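Local atomic coordinates of putative hydrolase (Agrobacterium vitis, PDB entry 3LLC), a protein that probably acts as an alpha/beta-hydrolase esterase, splitting thioester-linked fatty acids from proteins and deglucuronidating acyl-glucuronides such as that of mycophenolic acid. Residues S138-I143 against I203-P208. Residues are numbered along the deposited sequence; the frame is centred on the assembly and turned at random.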
ATOM      1  N   SER A 138     -12.820  -8.658  -0.088  1.00 21.15           N
ATOM      2  CA  SER A 138     -12.939 -10.056   0.335  1.00 20.69           C
ATOM      3  C   SER A 138     -11.703 -10.611   1.032  1.00 18.93           C
ATOM      4  O   SER A 138     -11.787 -11.689   1.624  1.00 20.54           O
ATOM      5  CB  SER A 138     -13.329 -10.956  -0.846  1.00 23.12           C
ATOM      6  OG  SER A 138     -12.421 -10.810  -1.912  1.00 27.02           O
ATOM      7  N   GLY A 139     -10.593  -9.885   0.976  1.00 20.14           N
ATOM      8  CA  GLY A 139      -9.356 -10.281   1.665  1.00 19.73           C
ATOM      9  C   GLY A 139      -8.249  -9.264   1.477  1.00 21.02           C
ATOM     10  O   GLY A 139      -8.334  -8.395   0.597  1.00 19.83           O
HETATM   11  N   MSE A 140      -7.203  -9.376   2.304  1.00 19.71           N
HETATM   12  CA  MSE A 140      -6.077  -8.436   2.255  0.50 19.31           C
HETATM   13  C   MSE A 140      -4.793  -9.217   2.523  1.00 22.04           C
HETATM   14  O   MSE A 140      -4.714 -10.025   3.461  1.00 22.83           O
HETATM   15  CB  MSE A 140      -6.235  -7.286   3.279  0.50 19.58           C
HETATM   16  CG  MSE A 140      -7.494  -6.380   3.104  0.50 16.42           C
HETATM   17 SE   MSE A 140      -7.743  -5.188   4.665  0.38 26.54          SE
HETATM   18  CE  MSE A 140      -5.894  -5.406   5.308  0.50 10.21           C
ATOM     19  N   VAL A 141      -3.782  -8.987   1.666  1.00 19.38           N
ATOM     20  CA  VAL A 141      -2.464  -9.609   1.810  1.00 19.84           C
ATOM     21  C   VAL A 141      -1.507  -8.411   2.001  1.00 20.46           C
ATOM     22  O   VAL A 141      -1.483  -7.493   1.163  1.00 23.36           O
ATOM     23  CB  VAL A 141      -2.088 -10.458   0.610  1.00 20.05           C
ATOM     24  CG1 VAL A 141      -0.616 -10.934   0.752  1.00 22.07           C
ATOM     25  CG2 VAL A 141      -3.052 -11.705   0.434  1.00 19.94           C
ATOM     26  N   LEU A 142      -0.812  -8.362   3.133  1.00 18.97           N
ATOM     27  CA  LEU A 142       0.038  -7.203   3.497  1.00 19.33           C
ATOM     28  C   LEU A 142       1.501  -7.682   3.588  1.00 24.08           C
ATOM     29  O   LEU A 142       1.767  -8.664   4.260  1.00 24.87           O
ATOM     30  CB  LEU A 142      -0.426  -6.615   4.822  1.00 23.38           C
ATOM     31  CG  LEU A 142      -1.900  -6.181   4.914  1.00 24.39           C
ATOM     32  CD1 LEU A 142      -2.226  -5.658   6.330  1.00 22.54           C
ATOM     33  CD2 LEU A 142      -2.153  -5.134   3.838  1.00 24.27           C
ATOM     34  N   ILE A 143       2.413  -7.015   2.869  1.00 21.36           N
ATOM     35  CA  ILE A 143       3.816  -7.427   2.754  1.00 21.54           C
ATOM     36  C   ILE A 143       4.654  -6.345   3.448  1.00 22.34           C
ATOM     37  O   ILE A 143       4.662  -5.212   2.995  1.00 21.53           O
ATOM     38  CB  ILE A 143       4.219  -7.555   1.274  1.00 23.06           C
ATOM     39  CG1 ILE A 143       3.299  -8.581   0.559  1.00 29.00           C
ATOM     40  CG2 ILE A 143       5.731  -7.929   1.125  1.00 20.67           C
ATOM     41  CD1 ILE A 143       2.773  -8.149  -0.716  1.00 32.54           C
ATOM     42  N   ILE A 203      -8.807  -1.928  14.748  1.00 21.66           N
ATOM     43  CA  ILE A 203      -9.151  -1.814  13.313  1.00 19.60           C
ATOM     44  C   ILE A 203     -10.167  -2.935  12.932  1.00 24.79           C
ATOM     45  O   ILE A 203      -9.887  -4.105  13.176  1.00 27.29           O
ATOM     46  CB  ILE A 203      -7.898  -1.983  12.454  1.00 20.91           C
ATOM     47  CG1 ILE A 203      -6.862  -0.892  12.792  1.00 21.54           C
ATOM     48  CG2 ILE A 203      -8.247  -2.007  10.940  1.00 22.83           C
ATOM     49  CD1 ILE A 203      -5.430  -1.170  12.209  1.00 21.40           C
ATOM     50  N   ASP A 204     -11.338  -2.559  12.393  1.00 24.36           N
ATOM     51  CA  ASP A 204     -12.400  -3.479  11.937  0.50 25.57           C
ATOM     52  C   ASP A 204     -12.232  -3.751  10.426  1.00 27.40           C
ATOM     53  O   ASP A 204     -12.539  -2.874   9.614  1.00 31.71           O
ATOM     54  CB  ASP A 204     -13.749  -2.771  12.209  0.50 25.91           C
ATOM     55  CG  ASP A 204     -14.984  -3.576  11.785  0.50 28.90           C
ATOM     56  OD1 ASP A 204     -14.881  -4.763  11.416  0.50 24.35           O
ATOM     57  OD2 ASP A 204     -16.091  -2.985  11.845  0.50 24.42           O
ATOM     58  N   THR A 205     -11.783  -4.936  10.012  1.00 26.97           N
ATOM     59  CA  THR A 205     -11.611  -5.204   8.551  1.00 27.83           C
ATOM     60  C   THR A 205     -12.810  -5.867   7.851  1.00 28.64           C
ATOM     61  O   THR A 205     -13.042  -5.636   6.652  1.00 30.36           O
ATOM     62  CB  THR A 205     -10.409  -6.121   8.290  1.00 29.58           C
ATOM     63  OG1 THR A 205     -10.621  -7.324   9.020  1.00 29.20           O
ATOM     64  CG2 THR A 205      -9.094  -5.417   8.728  1.00 30.13           C
ATOM     65  N   GLY A 206     -13.486  -6.752   8.561  1.00 25.71           N
ATOM     66  CA  GLY A 206     -14.556  -7.584   7.998  1.00 27.23           C
ATOM     67  C   GLY A 206     -14.131  -8.655   6.981  1.00 26.45           C
ATOM     68  O   GLY A 206     -14.978  -9.173   6.267  1.00 23.60           O
ATOM     69  N   CYS A 207     -12.830  -8.977   6.893  1.00 22.21           N
ATOM     70  CA  CYS A 207     -12.358  -9.972   5.932  1.00 21.21           C
ATOM     71  C   CYS A 207     -11.064 -10.636   6.442  1.00 20.35           C
ATOM     72  O   CYS A 207     -10.411 -10.079   7.331  1.00 21.70           O
ATOM     73  CB  CYS A 207     -12.032  -9.272   4.600  1.00 21.64           C
ATOM     74  SG  CYS A 207     -10.688  -8.061   4.660  1.00 24.88           S
ATOM     75  N   PRO A 208     -10.667 -11.755   5.826  1.00 20.62           N
ATOM     76  CA  PRO A 208      -9.343 -12.342   6.217  1.00 18.71           C
ATOM     77  C   PRO A 208      -8.166 -11.442   5.888  1.00 21.83           C
ATOM     78  O   PRO A 208      -8.185 -10.725   4.878  1.00 20.04           O
ATOM     79  CB  PRO A 208      -9.277 -13.659   5.442  1.00 19.64           C
ATOM     80  CG  PRO A 208     -10.674 -13.901   4.906  1.00 27.67           C
ATOM     81  CD  PRO A 208     -11.373 -12.584   4.833  1.00 21.34           C
TER
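M140 N donates to P208 O at 3.1 Å, from within the carbonyl plane. The bond is somewhat bent, with an N-H...O angle of 140°. The same oxygen also receives a CA-H...O contact, 3.4 Å from G139 CA, so two neighbouring residues of one strand share a single acceptor. Proline suits the accepting position: its nitrogen has no hydrogen to donate, but its carbonyl still accepts. Its ring also takes part, CD lying 3.4 Å from S138 O. At G139 the CA itself makes the approach, and the almost fully extended backbone there is one that glycine adopts readily.

Beside this bond, C207 SG sits 3.9 Å from M140 CG and 4.0 Å from G139 CA. With chi1 at 64°, SG falls between the backbone N and the carbonyl carbon of its own residue; C207 CB packs on S138 C at 3.8 Å. Cysteine is small and weakly polar, which fits this buried place against an apolar chain.

Residues 205-208 run at about 90° to residues 138-140. Here the loop after helix 187-195 meets strand 136-143 and leads into strand 209-214, the next parallel strand in the central sheet of the alpha/beta-hydrolase fold. The pairing continues as M140 bonds to H210 through the backbone.

M140, a selenomethionine, has its CG anti to the carbonyl carbon, which sets CG against C207 SG. L121 of helix 115-128 and L110 of strand 107-113 pack against M140, while T205 rests on L232 and P233. M265 of helix 252-266 also touches the side chain of P208.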